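Local atomic coordinates of nucleoplasmin-like protein (Drosophila melanogaster, PDB entry 1NLQ), a protein that binds core histones and functions in the ATP-facilitated assembly of approximately regularly spaced nucleosomal arrays. Residues I37-G40 with A41-E45. Residues are numbered along the deposited sequence; the frame is centred on the assembly and turned at random.
Sequences ILLG and AEAKE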
loop_
_atom_site.group_PDB
_atom_site.type_symbol
_atom_site.label_atom_id
_atom_site.label_comp_id
_atom_site.label_asym_id
_atom_site.label_seq_id
_atom_site.Cartn_x
_atom_site.Cartn_y
_atom_site.Cartn_z
ATOM N N ILE A 37 6.915 6.684 -4.674
ATOM C CA ILE A 37 7.220 7.733 -5.642
ATOM C C ILE A 37 6.188 8.784 -5.284
ATOM O O ILE A 37 4.984 8.566 -5.413
ATOM C CB ILE A 37 7.073 7.247 -7.097
ATOM C CG1 ILE A 37 8.082 6.121 -7.350
ATOM C CG2 ILE A 37 7.362 8.397 -8.057
ATOM C CD1 ILE A 37 8.093 5.570 -8.769
ATOM N N LEU A 38 6.688 9.921 -4.822
ATOM C CA LEU A 38 5.866 11.004 -4.316
ATOM C C LEU A 38 5.979 12.310 -5.086
ATOM O O LEU A 38 7.078 12.725 -5.450
ATOM C CB LEU A 38 6.268 11.213 -2.855
ATOM C CG LEU A 38 5.682 12.309 -1.970
ATOM C CD1 LEU A 38 4.200 12.068 -1.710
ATOM C CD2 LEU A 38 6.460 12.306 -0.661
ATOM N N LEU A 39 4.833 12.950 -5.318
ATOM C CA LEU A 39 4.783 14.215 -6.040
ATOM C C LEU A 39 4.973 15.386 -5.069
ATOM O O LEU A 39 4.299 15.473 -4.050
ATOM C CB LEU A 39 3.437 14.347 -6.754
ATOM C CG LEU A 39 3.254 15.596 -7.630
ATOM C CD1 LEU A 39 4.200 15.537 -8.819
ATOM C CD2 LEU A 39 1.810 15.672 -8.109
ATOM N N GLY A 40 5.894 16.285 -5.398
ATOM C CA GLY A 40 6.150 17.430 -4.535
ATOM C C GLY A 40 4.977 18.381 -4.391
ATOM O O GLY A 40 4.157 18.518 -5.300
ATOM N N ALA A 41 4.912 19.055 -3.248
ATOM C CA ALA A 41 3.838 20.001 -2.959
ATOM C C ALA A 41 3.735 21.143 -3.975
ATOM O O ALA A 41 2.654 21.669 -4.209
ATOM C CB ALA A 41 4.024 20.573 -1.547
ATOM N N GLU A 42 4.858 21.512 -4.581
ATOM C CA GLU A 42 4.881 22.598 -5.561
ATOM C C GLU A 42 4.408 22.193 -6.953
ATOM O O GLU A 42 4.265 23.053 -7.829
ATOM C CB GLU A 42 6.297 23.163 -5.684
ATOM C CG GLU A 42 6.983 23.427 -4.367
ATOM C CD GLU A 42 6.503 24.683 -3.705
ATOM O OE1 GLU A 42 5.283 24.794 -3.438
ATOM O OE2 GLU A 42 7.348 25.572 -3.457
ATOM N N ALA A 43 4.175 20.901 -7.173
ATOM C CA ALA A 43 3.728 20.444 -8.486
ATOM C C ALA A 43 2.430 21.137 -8.890
ATOM O O ALA A 43 1.474 21.183 -8.120
ATOM C CB ALA A 43 3.537 18.932 -8.489
ATOM N N LYS A 44 2.411 21.670 -10.106
ATOM C CA LYS A 44 1.257 22.374 -10.630
ATOM C C LYS A 44 0.031 21.485 -10.563
ATOM O O LYS A 44 0.077 20.313 -10.939
ATOM C CB LYS A 44 1.484 22.790 -12.086
ATOM C CG LYS A 44 2.902 23.234 -12.415
ATOM C CD LYS A 44 3.827 22.037 -12.633
ATOM C CE LYS A 44 4.750 21.781 -11.459
ATOM N NZ LYS A 44 5.514 20.544 -11.669
ATOM N N GLU A 45 -1.072 22.054 -10.093
ATOM C CA GLU A 45 -2.308 21.300 -9.971
ATOM C C GLU A 45 -2.783 20.818 -11.346
ATOM O O GLU A 45 -2.722 21.554 -12.333
ATOM C CB GLU A 45 -3.388 22.159 -9.305
ATOM C CG GLU A 45 -4.570 21.359 -8.789
ATOM C CD GLU A 45 -4.334 20.737 -7.414
ATOM O OE1 GLU A 45 -3.192 20.798 -6.914
ATOM O OE2 GLU A 45 -5.293 20.182 -6.826
#
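A type I beta turn runs from Gly-40 to Ala-43, with Ala-41 and Glu-42 at its corners, and takes the chain off the end of strand 31-39 into the loop leading to strand 48-55. The turn is closed by the amide of Ala-43, whose N lies 3.0 Å from Gly-40 O. The N-H points fairly straight at the oxygen (161°) but comes in above the carbonyl plane, 55° out of it. That oxygen also takes a weak hydrogen bond from Arg-73, whose NH1 makes a further bond to Leu-39 O, so one guanidinium spans the strand end and the start of the turn.

Past Ala-43 the chain is extended, and the turn has brought the alanine methyl back over the isobutyl end of Leu-39. With CG anti to the backbone N (chi1 -177°), the leucine meets Ala-43 CB with CG and CD1, both 3.5 Å away and closer than ordinary van der Waals contact, so the packing is tight. Leu-67 and Val-97 pack on the same leucine, tying the turn into the core between the two sheets of the nucleoplasmin domain. Ala-41 packs on Phe-48 of a neighbouring subunit, placing the turn at an interface within the pentamer.

The turn bond and the buried methyl contact thus help to fix the start of the loop carrying Glu-45, a residue inferred to act between pentamers in the decamer.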